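Local coordinates for CalsepRRP (Calystegia sepium, PDB 1JY5), which is related to the T2 ribonucleases, which cleave RNA, and may share their RNA binding, although its own catalytic activity is uncertain, at residues K43-D48 with Y117-T122; P85-C90 with L98-A103; G153-I158 with V164-K169. All blocks are in the same frame, centred on the assembly; numbering follows the deposited sequence.

Interaction 1. Residues K43-D48 with Y117-T122; sequences KGLWPD and YEYFST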
ATOM      1  N   LYS A  43       0.212  -2.333  -0.323  1.00 13.08           N
ATOM      2  CA  LYS A  43      -0.132  -2.460  -1.726  1.00 12.21           C
ATOM      3  C   LYS A  43       1.225  -2.275  -2.415  1.00 13.51           C
ATOM      4  O   LYS A  43       1.649  -3.103  -3.233  1.00 12.22           O
ATOM      5  CB  LYS A  43      -1.102  -1.360  -2.149  1.00 15.46           C
ATOM      6  CG  LYS A  43      -1.335  -1.283  -3.643  1.00 16.49           C
ATOM      7  CD  LYS A  43      -1.893  -2.581  -4.191  1.00 22.99           C
ATOM      8  CE  LYS A  43      -2.052  -2.470  -5.691  1.00 27.78           C
ATOM      9  NZ  LYS A  43      -2.561  -3.723  -6.301  1.00 30.03           N
ATOM     10  N   GLY A  44       1.912  -1.186  -2.066  1.00 13.23           N
ATOM     11  CA  GLY A  44       3.226  -0.930  -2.633  1.00 12.72           C
ATOM     12  C   GLY A  44       3.908   0.341  -2.153  1.00 13.68           C
ATOM     13  O   GLY A  44       3.324   1.117  -1.405  1.00 10.04           O
ATOM     14  N   LEU A  45       5.165   0.531  -2.561  1.00 14.34           N
ATOM     15  CA  LEU A  45       5.926   1.739  -2.234  1.00 11.69           C
ATOM     16  C   LEU A  45       6.252   2.236  -3.629  1.00 10.41           C
ATOM     17  O   LEU A  45       7.020   1.607  -4.357  1.00  9.92           O
ATOM     18  CB  LEU A  45       7.222   1.424  -1.473  1.00 11.62           C
ATOM     19  CG  LEU A  45       8.110   2.653  -1.180  1.00 12.45           C
ATOM     20  CD1 LEU A  45       7.361   3.660  -0.307  1.00 11.66           C
ATOM     21  CD2 LEU A  45       9.386   2.205  -0.472  1.00 14.80           C
ATOM     22  N   TRP A  46       5.659   3.355  -4.013  1.00  9.47           N
ATOM     23  CA  TRP A  46       5.866   3.852  -5.358  1.00 10.62           C
ATOM     24  C   TRP A  46       6.718   5.105  -5.560  1.00 10.54           C
ATOM     25  O   TRP A  46       6.421   6.162  -5.001  1.00 12.33           O
ATOM     26  CB  TRP A  46       4.503   4.105  -6.024  1.00  8.85           C
ATOM     27  CG  TRP A  46       3.497   2.980  -5.917  1.00 13.15           C
ATOM     28  CD1 TRP A  46       3.754   1.639  -5.920  1.00 11.56           C
ATOM     29  CD2 TRP A  46       2.068   3.115  -5.864  1.00 14.75           C
ATOM     30  NE1 TRP A  46       2.572   0.929  -5.876  1.00 13.89           N
ATOM     31  CE2 TRP A  46       1.524   1.810  -5.839  1.00 14.31           C
ATOM     32  CE3 TRP A  46       1.194   4.213  -5.835  1.00 15.10           C
ATOM     33  CZ2 TRP A  46       0.147   1.569  -5.788  1.00 16.46           C
ATOM     34  CZ3 TRP A  46      -0.186   3.969  -5.785  1.00 18.27           C
ATOM     35  CH2 TRP A  46      -0.688   2.656  -5.762  1.00 14.84           C
ATOM     36  N   PRO A  47       7.812   4.991  -6.338  1.00 11.56           N
ATOM     37  CA  PRO A  47       8.628   6.187  -6.578  1.00 11.77           C
ATOM     38  C   PRO A  47       7.719   6.966  -7.533  1.00 12.06           C
ATOM     39  O   PRO A  47       7.277   6.419  -8.548  1.00 15.04           O
ATOM     40  CB  PRO A  47       9.862   5.635  -7.294  1.00 12.32           C
ATOM     41  CG  PRO A  47       9.990   4.246  -6.728  1.00 14.37           C
ATOM     42  CD  PRO A  47       8.539   3.775  -6.744  1.00 11.83           C
ATOM     43  N   ASP A  48       7.420   8.219  -7.213  1.00 13.51           N
ATOM     44  CA  ASP A  48       6.517   9.008  -8.051  1.00 12.02           C
ATOM     45  C   ASP A  48       7.076  10.363  -8.458  1.00 11.38           C
ATOM     46  O   ASP A  48       8.068  10.829  -7.908  1.00 12.71           O
ATOM     47  CB  ASP A  48       5.177   9.239  -7.324  1.00 11.09           C
ATOM     48  CG  ASP A  48       4.314   7.984  -7.249  1.00 14.23           C
ATOM     49  OD1 ASP A  48       4.264   7.221  -8.240  1.00 12.77           O
ATOM     50  OD2 ASP A  48       3.666   7.766  -6.202  1.00 13.38           O
ATOM     51  N   TYR A 117      16.222  -5.977  -1.565  1.00 13.69           N
ATOM     52  CA  TYR A 117      16.099  -6.128  -0.129  1.00 12.54           C
ATOM     53  C   TYR A 117      15.840  -4.783   0.516  1.00 12.75           C
ATOM     54  O   TYR A 117      14.975  -4.663   1.387  1.00 10.93           O
ATOM     55  CB  TYR A 117      17.358  -6.727   0.491  1.00 12.29           C
ATOM     56  CG  TYR A 117      17.207  -6.900   1.982  1.00 14.39           C
ATOM     57  CD1 TYR A 117      16.557  -8.021   2.509  1.00 13.56           C
ATOM     58  CD2 TYR A 117      17.610  -5.895   2.868  1.00 13.25           C
ATOM     59  CE1 TYR A 117      16.309  -8.133   3.878  1.00 14.25           C
ATOM     60  CE2 TYR A 117      17.362  -5.998   4.242  1.00 13.15           C
ATOM     61  CZ  TYR A 117      16.706  -7.122   4.736  1.00 14.56           C
ATOM     62  OH  TYR A 117      16.424  -7.235   6.083  1.00 13.91           O
ATOM     63  N   GLU A 118      16.597  -3.772   0.107  1.00 12.99           N
ATOM     64  CA  GLU A 118      16.411  -2.447   0.685  1.00 14.33           C
ATOM     65  C   GLU A 118      15.029  -1.924   0.323  1.00 14.04           C
ATOM     66  O   GLU A 118      14.366  -1.289   1.144  1.00 12.94           O
ATOM     67  CB  GLU A 118      17.508  -1.486   0.201  1.00 13.82           C
ATOM     68  CG  GLU A 118      18.914  -2.004   0.514  1.00 16.88           C
ATOM     69  CD  GLU A 118      20.019  -0.981   0.298  1.00 16.73           C
ATOM     70  OE1 GLU A 118      19.785   0.031  -0.389  1.00 16.14           O
ATOM     71  OE2 GLU A 118      21.132  -1.204   0.814  1.00 19.39           O
ATOM     72  N   TYR A 119      14.582  -2.203  -0.897  1.00 13.45           N
ATOM     73  CA  TYR A 119      13.258  -1.741  -1.305  1.00 14.31           C
ATOM     74  C   TYR A 119      12.155  -2.333  -0.418  1.00 13.39           C
ATOM     75  O   TYR A 119      11.371  -1.593   0.184  1.00 12.04           O
ATOM     76  CB  TYR A 119      12.985  -2.103  -2.769  1.00 13.00           C
ATOM     77  CG  TYR A 119      11.550  -1.830  -3.190  1.00 14.28           C
ATOM     78  CD1 TYR A 119      11.091  -0.524  -3.384  1.00 12.67           C
ATOM     79  CD2 TYR A 119      10.650  -2.879  -3.361  1.00 10.33           C
ATOM     80  CE1 TYR A 119       9.763  -0.272  -3.742  1.00 12.53           C
ATOM     81  CE2 TYR A 119       9.325  -2.644  -3.713  1.00 13.38           C
ATOM     82  CZ  TYR A 119       8.888  -1.339  -3.902  1.00 14.36           C
ATOM     83  OH  TYR A 119       7.581  -1.106  -4.245  1.00 12.70           O
ATOM     84  N   PHE A 120      12.098  -3.661  -0.327  1.00 13.24           N
ATOM     85  CA  PHE A 120      11.063  -4.317   0.469  1.00 13.73           C
ATOM     86  C   PHE A 120      11.160  -4.087   1.985  1.00 11.89           C
ATOM     87  O   PHE A 120      10.139  -3.878   2.651  1.00 10.32           O
ATOM     88  CB  PHE A 120      11.025  -5.824   0.164  1.00 13.20           C
ATOM     89  CG  PHE A 120      10.466  -6.153  -1.200  1.00 15.32           C
ATOM     90  CD1 PHE A 120      11.311  -6.433  -2.271  1.00 14.17           C
ATOM     91  CD2 PHE A 120       9.090  -6.145  -1.421  1.00 15.91           C
ATOM     92  CE1 PHE A 120      10.793  -6.693  -3.547  1.00 14.39           C
ATOM     93  CE2 PHE A 120       8.563  -6.404  -2.692  1.00 15.88           C
ATOM     94  CZ  PHE A 120       9.418  -6.678  -3.757  1.00 13.77           C
ATOM     95  N   SER A 121      12.375  -4.130   2.528  1.00 12.53           N
ATOM     96  CA  SER A 121      12.573  -3.915   3.963  1.00 13.94           C
ATOM     97  C   SER A 121      12.248  -2.477   4.362  1.00 13.79           C
ATOM     98  O   SER A 121      11.698  -2.223   5.441  1.00 14.21           O
ATOM     99  CB  SER A 121      14.013  -4.254   4.374  1.00 12.66           C
ATOM    100  OG  SER A 121      14.956  -3.459   3.686  1.00 14.81           O
ATOM    101  N   THR A 122      12.577  -1.529   3.493  1.00 13.29           N
ATOM    102  CA  THR A 122      12.293  -0.136   3.800  1.00 13.69           C
ATOM    103  C   THR A 122      10.784   0.098   3.781  1.00 15.19           C
ATOM    104  O   THR A 122      10.257   0.853   4.599  1.00 14.05           O
ATOM    105  CB  THR A 122      13.019   0.799   2.814  1.00 15.48           C
ATOM    106  OG1 THR A 122      14.436   0.640   2.984  1.00 13.27           O
ATOM    107  CG2 THR A 122      12.651   2.254   3.080  1.00 13.40           C
TER
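Tyr119 reaches out from helix 116-129 and lays the outer edge of its ring against Leu45 of strand 40-48. With CG anti to the backbone N (chi1 172°), the ring leaves the helix towards the strand and its hydroxyl arrives at the main chain: OH donates to Leu45 O over 2.8 Å. The bond meets the carbonyl at a C=O...O angle of 127° and comes from 20° off the carbonyl plane, while the acceptor lies at the ring edge, close to the plane of the ring itself. The same edge also meets carbon, since Leu45 CB rests 3.8 Å from Tyr119 CE1. The tyrosine runs towards the strand's main chain while the leucine points back along the ring, so they lie alongside in opposite senses. The contact is buried, and this bond fixes where the end of the ring sits. Just before Leu45, Lys43 and Gly44 both face Ala11 in a classic beta bulge. KGLWPD corresponds to the first conserved motif of the RNase T2 family (HGLWP), with Lys43 at the usual histidine's position, on an edge strand of the antiparallel sheet tied through a main-chain carbonyl to the helix beside it.

Interaction 2. Residues P85-C90 with L98-A103; sequences PSSSAC and LAYEWA. Unlike the reference sequence in segment 85-90: Pro85 (reference Met).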
ATOM      1  N   PRO A  85      -5.693 -15.018  -9.828  1.00 43.50           N
ATOM      2  CA  PRO A  85      -5.171 -14.871 -11.188  1.00 43.93           C
ATOM      3  C   PRO A  85      -3.868 -14.078 -11.189  1.00 43.13           C
ATOM      4  O   PRO A  85      -3.752 -13.056 -10.512  1.00 41.95           O
ATOM      5  CB  PRO A  85      -6.302 -14.148 -11.916  1.00 45.23           C
ATOM      6  CG  PRO A  85      -6.931 -13.331 -10.832  1.00 44.90           C
ATOM      7  CD  PRO A  85      -6.982 -14.322  -9.688  1.00 44.73           C
ATOM      8  N   SER A  86      -2.889 -14.561 -11.944  1.00 42.69           N
ATOM      9  CA  SER A  86      -1.590 -13.907 -12.027  1.00 41.02           C
ATOM     10  C   SER A  86      -1.700 -12.487 -12.573  1.00 38.26           C
ATOM     11  O   SER A  86      -2.525 -12.206 -13.442  1.00 39.02           O
ATOM     12  CB  SER A  86      -0.651 -14.729 -12.913  1.00 42.61           C
ATOM     13  OG  SER A  86       0.602 -14.087 -13.060  1.00 46.60           O
ATOM     14  N   SER A  87      -0.868 -11.594 -12.046  1.00 33.98           N
ATOM     15  CA  SER A  87      -0.851 -10.203 -12.483  1.00 29.91           C
ATOM     16  C   SER A  87       0.245 -10.048 -13.532  1.00 26.48           C
ATOM     17  O   SER A  87       1.031 -10.968 -13.746  1.00 24.75           O
ATOM     18  CB  SER A  87      -0.568  -9.281 -11.294  1.00 30.22           C
ATOM     19  OG  SER A  87       0.646  -9.642 -10.650  1.00 30.39           O
ATOM     20  N   SER A  88       0.303  -8.896 -14.190  1.00 23.68           N
ATOM     21  CA  SER A  88       1.327  -8.692 -15.204  1.00 21.50           C
ATOM     22  C   SER A  88       1.884  -7.284 -15.182  1.00 20.65           C
ATOM     23  O   SER A  88       1.197  -6.326 -14.827  1.00 22.52           O
ATOM     24  CB  SER A  88       0.776  -8.993 -16.603  1.00 19.90           C
ATOM     25  OG  SER A  88      -0.252  -8.087 -16.955  1.00 21.86           O
ATOM     26  N   ALA A  89       3.145  -7.166 -15.569  1.00 19.44           N
ATOM     27  CA  ALA A  89       3.789  -5.871 -15.606  1.00 19.03           C
ATOM     28  C   ALA A  89       5.098  -5.945 -16.363  1.00 17.34           C
ATOM     29  O   ALA A  89       5.770  -6.977 -16.365  1.00 18.54           O
ATOM     30  CB  ALA A  89       4.041  -5.371 -14.189  1.00 18.51           C
ATOM     31  N   CYS A  90       5.443  -4.841 -17.015  1.00 16.42           N
ATOM     32  CA  CYS A  90       6.695  -4.734 -17.748  1.00 14.92           C
ATOM     33  C   CYS A  90       6.888  -5.817 -18.810  1.00 15.04           C
ATOM     34  O   CYS A  90       8.011  -6.257 -19.046  1.00 15.51           O
ATOM     35  CB  CYS A  90       7.854  -4.780 -16.754  1.00 14.87           C
ATOM     36  SG  CYS A  90       7.633  -3.676 -15.317  1.00 15.06           S
ATOM     37  N   LEU A  98       4.811  -9.408  -5.150  1.00 15.68           N
ATOM     38  CA  LEU A  98       6.140  -8.879  -4.861  1.00 15.34           C
ATOM     39  C   LEU A  98       6.934  -8.707  -6.158  1.00 15.20           C
ATOM     40  O   LEU A  98       7.558  -7.670  -6.372  1.00 13.75           O
ATOM     41  CB  LEU A  98       6.901  -9.820  -3.917  1.00 13.77           C
ATOM     42  CG  LEU A  98       6.191 -10.229  -2.618  1.00 17.94           C
ATOM     43  CD1 LEU A  98       7.104 -11.141  -1.791  1.00 16.79           C
ATOM     44  CD2 LEU A  98       5.821  -8.982  -1.808  1.00 14.30           C
ATOM     45  N   ALA A  99       6.917  -9.722  -7.020  1.00 13.92           N
ATOM     46  CA  ALA A  99       7.640  -9.645  -8.284  1.00 13.50           C
ATOM     47  C   ALA A  99       7.049  -8.517  -9.130  1.00 14.66           C
ATOM     48  O   ALA A  99       7.770  -7.801  -9.835  1.00 14.22           O
ATOM     49  CB  ALA A  99       7.547 -10.974  -9.034  1.00 13.87           C
ATOM     50  N   TYR A 100       5.733  -8.354  -9.038  1.00 12.87           N
ATOM     51  CA  TYR A 100       5.016  -7.310  -9.777  1.00 15.15           C
ATOM     52  C   TYR A 100       5.443  -5.897  -9.340  1.00 14.99           C
ATOM     53  O   TYR A 100       5.797  -5.058 -10.172  1.00 12.27           O
ATOM     54  CB  TYR A 100       3.503  -7.482  -9.572  1.00 15.66           C
ATOM     55  CG  TYR A 100       2.647  -6.361 -10.128  1.00 17.87           C
ATOM     56  CD1 TYR A 100       2.135  -6.416 -11.420  1.00 19.50           C
ATOM     57  CD2 TYR A 100       2.335  -5.256  -9.347  1.00 19.21           C
ATOM     58  CE1 TYR A 100       1.326  -5.395 -11.918  1.00 21.02           C
ATOM     59  CE2 TYR A 100       1.535  -4.231  -9.832  1.00 23.13           C
ATOM     60  CZ  TYR A 100       1.030  -4.302 -11.112  1.00 23.89           C
ATOM     61  OH  TYR A 100       0.221  -3.278 -11.577  1.00 27.22           O
ATOM     62  N   GLU A 101       5.404  -5.642  -8.032  1.00 13.83           N
ATOM     63  CA  GLU A 101       5.775  -4.338  -7.494  1.00 14.62           C
ATOM     64  C   GLU A 101       7.262  -4.043  -7.673  1.00 14.37           C
ATOM     65  O   GLU A 101       7.650  -2.897  -7.886  1.00 14.72           O
ATOM     66  CB  GLU A 101       5.395  -4.249  -6.011  1.00 14.21           C
ATOM     67  CG  GLU A 101       3.888  -4.280  -5.757  1.00 13.82           C
ATOM     68  CD  GLU A 101       3.170  -3.062  -6.321  1.00 19.13           C
ATOM     69  OE1 GLU A 101       1.969  -3.171  -6.656  1.00 20.21           O
ATOM     70  OE2 GLU A 101       3.796  -1.983  -6.417  1.00 19.92           O
ATOM     71  N   TRP A 102       8.098  -5.071  -7.576  1.00 13.47           N
ATOM     72  CA  TRP A 102       9.526  -4.855  -7.752  1.00 14.52           C
ATOM     73  C   TRP A 102       9.816  -4.427  -9.187  1.00 13.73           C
ATOM     74  O   TRP A 102      10.465  -3.414  -9.423  1.00 13.46           O
ATOM     75  CB  TRP A 102      10.327  -6.120  -7.468  1.00 12.11           C
ATOM     76  CG  TRP A 102      11.720  -5.960  -7.962  1.00 12.78           C
ATOM     77  CD1 TRP A 102      12.287  -6.576  -9.039  1.00 12.91           C
ATOM     78  CD2 TRP A 102      12.696  -5.040  -7.463  1.00 10.92           C
ATOM     79  NE1 TRP A 102      13.559  -6.091  -9.244  1.00 13.00           N
ATOM     80  CE2 TRP A 102      13.832  -5.147  -8.290  1.00 12.09           C
ATOM     81  CE3 TRP A 102      12.716  -4.128  -6.397  1.00 12.08           C
ATOM     82  CZ2 TRP A 102      14.985  -4.379  -8.084  1.00 13.09           C
ATOM     83  CZ3 TRP A 102      13.864  -3.362  -6.191  1.00 12.69           C
ATOM     84  CH2 TRP A 102      14.984  -3.496  -7.036  1.00 10.77           C
ATOM     85  N   ALA A 103       9.341  -5.215 -10.141  1.00 13.24           N
ATOM     86  CA  ALA A 103       9.571  -4.917 -11.544  1.00 13.26           C
ATOM     87  C   ALA A 103       9.011  -3.560 -11.941  1.00 12.51           C
ATOM     88  O   ALA A 103       9.704  -2.732 -12.537  1.00 11.89           O
ATOM     89  CB  ALA A 103       8.958  -6.012 -12.421  1.00 13.69           C
TER
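Ala89 and Tyr100 bring the two backbones together, their CA atoms 6.1 Å apart, in a contact between the short strand 87-89 and helix 97-106. The segment axes run nearly parallel, at 17°, and approach to 8.2 Å. At the end of the strand Cys90 takes a left-handed conformation, where the chain begins to turn back towards strand 92-94, and its CA comes close to that of Ala103, one helical turn beyond Tyr100.

Tyr100 carries most of the contact. Its CG is anti to the backbone N (chi1 172°), which swings the ring out from the helix and across the strand. Three consecutive residues clasp the CD1/CE1 edge, Ser87 OG and Ala89 CB on opposite sides of the ring plane and Ser88 O between them. Ser88 O meets the edge, near the ring plane, 3.1 Å from CE1. Ala89 CB lies obliquely to the ring, 3.5 Å from CD1, and Ser87 OG approaches the same CD1 obliquely at 3.6 Å. No hydrogen bond joins the segments, and the phenol hydroxyl is hydrogen-bonded to Lys104 NZ, in the next turn of the helix.

A second, smaller contact follows at Cys90, whose SG lies beside its own backbone N, packs 3.9 Å from Ala103 CB and lies 3.6 Å from Ala103 O. The sulfur also belongs to the disulfide with Cys57, so the start of the turn is anchored covalently as well as by packing. Tyr100 further touches Asp94 on strand 92-94, so the tyrosine side chain contacts both strands. What results is a two-stranded beta-hairpin laid along the outer side of helix 97-106, near the surface; that helix, whose Glu101 points away from the hairpin, carries the second conserved RNase T2 motif, with Tyr100 where relatives usually have histidine.

Interaction 3. Residues G153-I158 with V164-K169; sequences GIMSAI and VTPVVK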
ATOM      1  N   GLY A 153     -13.813  12.480   8.575  1.00 27.34           N
ATOM      2  CA  GLY A 153     -13.405  12.049   9.898  1.00 23.93           C
ATOM      3  C   GLY A 153     -12.209  11.116   9.838  1.00 22.70           C
ATOM      4  O   GLY A 153     -11.317  11.183  10.682  1.00 21.50           O
ATOM      5  N   ILE A 154     -12.192  10.232   8.847  1.00 22.61           N
ATOM      6  CA  ILE A 154     -11.073   9.310   8.690  1.00 22.76           C
ATOM      7  C   ILE A 154      -9.847  10.122   8.273  1.00 21.92           C
ATOM      8  O   ILE A 154      -8.745   9.906   8.778  1.00 20.10           O
ATOM      9  CB  ILE A 154     -11.386   8.237   7.632  1.00 22.15           C
ATOM     10  CG1 ILE A 154     -12.470   7.298   8.176  1.00 23.67           C
ATOM     11  CG2 ILE A 154     -10.115   7.478   7.258  1.00 20.68           C
ATOM     12  CD1 ILE A 154     -12.916   6.228   7.207  1.00 21.19           C
ATOM     13  N   MET A 155     -10.067  11.064   7.360  1.00 22.75           N
ATOM     14  CA  MET A 155      -9.023  11.956   6.857  1.00 24.83           C
ATOM     15  C   MET A 155      -8.407  12.756   8.005  1.00 23.64           C
ATOM     16  O   MET A 155      -7.188  12.776   8.186  1.00 22.55           O
ATOM     17  CB  MET A 155      -9.617  12.948   5.849  1.00 28.41           C
ATOM     18  CG  MET A 155     -10.171  12.339   4.574  1.00 32.51           C
ATOM     19  SD  MET A 155      -8.883  11.867   3.429  1.00 38.02           S
ATOM     20  CE  MET A 155      -8.737  13.350   2.407  1.00 37.87           C
ATOM     21  N   SER A 156      -9.265  13.423   8.771  1.00 22.56           N
ATOM     22  CA  SER A 156      -8.826  14.239   9.896  1.00 22.08           C
ATOM     23  C   SER A 156      -8.088  13.417  10.943  1.00 19.62           C
ATOM     24  O   SER A 156      -7.108  13.877  11.528  1.00 21.07           O
ATOM     25  CB  SER A 156     -10.029  14.943  10.537  1.00 23.14           C
ATOM     26  OG  SER A 156      -9.630  15.695  11.671  1.00 27.70           O
ATOM     27  N   ALA A 157      -8.558  12.200  11.183  1.00 20.08           N
ATOM     28  CA  ALA A 157      -7.915  11.332  12.163  1.00 21.17           C
ATOM     29  C   ALA A 157      -6.477  11.041  11.736  1.00 21.70           C
ATOM     30  O   ALA A 157      -5.549  11.148  12.536  1.00 22.24           O
ATOM     31  CB  ALA A 157      -8.698  10.026  12.306  1.00 21.96           C
ATOM     32  N   ILE A 158      -6.287  10.675  10.473  1.00 22.35           N
ATOM     33  CA  ILE A 158      -4.941  10.382   9.982  1.00 21.00           C
ATOM     34  C   ILE A 158      -4.097  11.657   9.967  1.00 21.49           C
ATOM     35  O   ILE A 158      -2.961  11.663  10.435  1.00 21.56           O
ATOM     36  CB  ILE A 158      -4.996   9.768   8.573  1.00 21.14           C
ATOM     37  CG1 ILE A 158      -5.797   8.467   8.631  1.00 20.79           C
ATOM     38  CG2 ILE A 158      -3.586   9.501   8.053  1.00 20.88           C
ATOM     39  CD1 ILE A 158      -6.074   7.842   7.293  1.00 23.66           C
ATOM     40  N   VAL A 164       0.232  15.220   8.025  1.00 20.36           N
ATOM     41  CA  VAL A 164       0.164  15.287   6.571  1.00 18.78           C
ATOM     42  C   VAL A 164      -1.182  14.691   6.158  1.00 19.34           C
ATOM     43  O   VAL A 164      -1.772  13.885   6.882  1.00 19.54           O
ATOM     44  CB  VAL A 164       1.330  14.529   5.864  1.00 19.75           C
ATOM     45  CG1 VAL A 164       2.636  15.290   6.069  1.00 18.54           C
ATOM     46  CG2 VAL A 164       1.449  13.099   6.393  1.00 17.74           C
ATOM     47  N   THR A 165      -1.670  15.095   4.996  1.00 16.80           N
ATOM     48  CA  THR A 165      -2.953  14.616   4.533  1.00 18.65           C
ATOM     49  C   THR A 165      -2.811  13.418   3.608  1.00 18.08           C
ATOM     50  O   THR A 165      -2.048  13.446   2.642  1.00 17.73           O
ATOM     51  CB  THR A 165      -3.721  15.759   3.825  1.00 19.70           C
ATOM     52  OG1 THR A 165      -3.873  16.850   4.744  1.00 21.17           O
ATOM     53  CG2 THR A 165      -5.101  15.292   3.378  1.00 19.94           C
ATOM     54  N   PRO A 166      -3.529  12.330   3.916  1.00 18.42           N
ATOM     55  CA  PRO A 166      -3.475  11.123   3.096  1.00 18.41           C
ATOM     56  C   PRO A 166      -4.384  11.244   1.885  1.00 18.51           C
ATOM     57  O   PRO A 166      -5.213  12.148   1.803  1.00 19.56           O
ATOM     58  CB  PRO A 166      -3.965  10.044   4.050  1.00 18.84           C
ATOM     59  CG  PRO A 166      -5.027  10.779   4.821  1.00 20.89           C
ATOM     60  CD  PRO A 166      -4.334  12.097   5.131  1.00 19.06           C
ATOM     61  N   VAL A 167      -4.207  10.332   0.939  1.00 16.85           N
ATOM     62  CA  VAL A 167      -5.046  10.294  -0.242  1.00 17.37           C
ATOM     63  C   VAL A 167      -5.830   8.999  -0.035  1.00 17.54           C
ATOM     64  O   VAL A 167      -5.250   7.974   0.321  1.00 17.63           O
ATOM     65  CB  VAL A 167      -4.201  10.228  -1.539  1.00 18.06           C
ATOM     66  CG1 VAL A 167      -5.113  10.088  -2.751  1.00 19.77           C
ATOM     67  CG2 VAL A 167      -3.366  11.506  -1.676  1.00 18.33           C
ATOM     68  N   VAL A 168      -7.146   9.053  -0.209  1.00 17.32           N
ATOM     69  CA  VAL A 168      -7.975   7.868  -0.027  1.00 18.47           C
ATOM     70  C   VAL A 168      -8.753   7.508  -1.285  1.00 18.75           C
ATOM     71  O   VAL A 168      -9.323   8.378  -1.944  1.00 18.17           O
ATOM     72  CB  VAL A 168      -9.003   8.049   1.122  1.00 18.45           C
ATOM     73  CG1 VAL A 168      -9.781   6.752   1.317  1.00 20.60           C
ATOM     74  CG2 VAL A 168      -8.297   8.438   2.425  1.00 18.87           C
ATOM     75  N   LYS A 169      -8.771   6.218  -1.611  1.00 19.28           N
ATOM     76  CA  LYS A 169      -9.498   5.718  -2.770  1.00 20.60           C
ATOM     77  C   LYS A 169     -10.541   4.731  -2.256  1.00 21.58           C
ATOM     78  O   LYS A 169     -10.285   3.978  -1.309  1.00 20.62           O
ATOM     79  CB  LYS A 169      -8.548   5.006  -3.741  1.00 22.10           C
ATOM     80  CG  LYS A 169      -7.373   5.855  -4.226  1.00 23.33           C
ATOM     81  CD  LYS A 169      -7.834   7.102  -4.966  1.00 24.22           C
ATOM     82  CE  LYS A 169      -6.660   7.826  -5.614  1.00 24.53           C
ATOM     83  NZ  LYS A 169      -7.097   9.083  -6.277  1.00 24.95           N
TER
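Three successive turns of the Met155 side chain set its sulfur against Val168. CG lies beside the backbone N (chi1 -64°), and further turns at chi2 (-76°) and chi3 (-92°) fold the thioether back from the helix over the segment leading into strand 167-171. The sulfur is thereby placed 3.6 Å from Val168 CG2, while the terminal methyl CE turns towards the main chain and stops 3.8 Å from Pro166 O. CE also comes within 4.2 Å of Thr165 CG2, at the more exposed margin of the contact. Met155 and Val168 lie alongside with their chains running in opposite senses, touching by SD and a single methyl branch.

One turn on, Ile158 points its side chain towards Pro166. CG1 sits beside the backbone N, leaving the CG2 branch anti to that N, and the isoleucine lies obliquely across the proline, with CG2 3.8 Å from Pro166 CG. The longer branch reaches the same carbon, CD1 to CG at 4.0 Å, so both branches rest on the proline CG from the same side.

These residues join helix 151-162 to strand 167-171 across a short connection, in the alpha-plus-beta fold of the RNase T2 family, where helices pack beside a mainly antiparallel sheet. Strand 167-171 pairs antiparallel with 174-182, and Pro166 rests against Val178 and Ile180 of that partner while its ring meets Ile158 of the helix. Val168, besides its methyl contact with Met155 SD, touches Val175.

The contact is apolar, with no hydrogen bond between the segments. Ile158 is also packed against Ile132 and Leu136 of helix 132-137, which brings a second helix into the same buried layer. Thr165 N, by contrast, is hydrogen-bonded to the carboxylate of Glu190.

Along the chain, interaction 2 falls entirely between the two segments of interaction 1, and interaction 3 follows both. The centres of interactions 1 and 2 are about 14 Å apart and they touch: helices 97-106 and 116-129 are consecutive, Tyr119 packs on Trp102, and a probable hydrogen bond joins Trp46 NE1 to Glu101 OE2. Interaction 3 lies about 21 Å from interaction 1 and 28 Å from interaction 2, centre to centre, across the chain's centre from interaction 2. Interactions 1 and 3 nonetheless reach the same sheet, so helices 116-129 and 151-162 pack on it, while interactions 1 and 2 bring together the two conserved motifs that form the active-site region in active relatives.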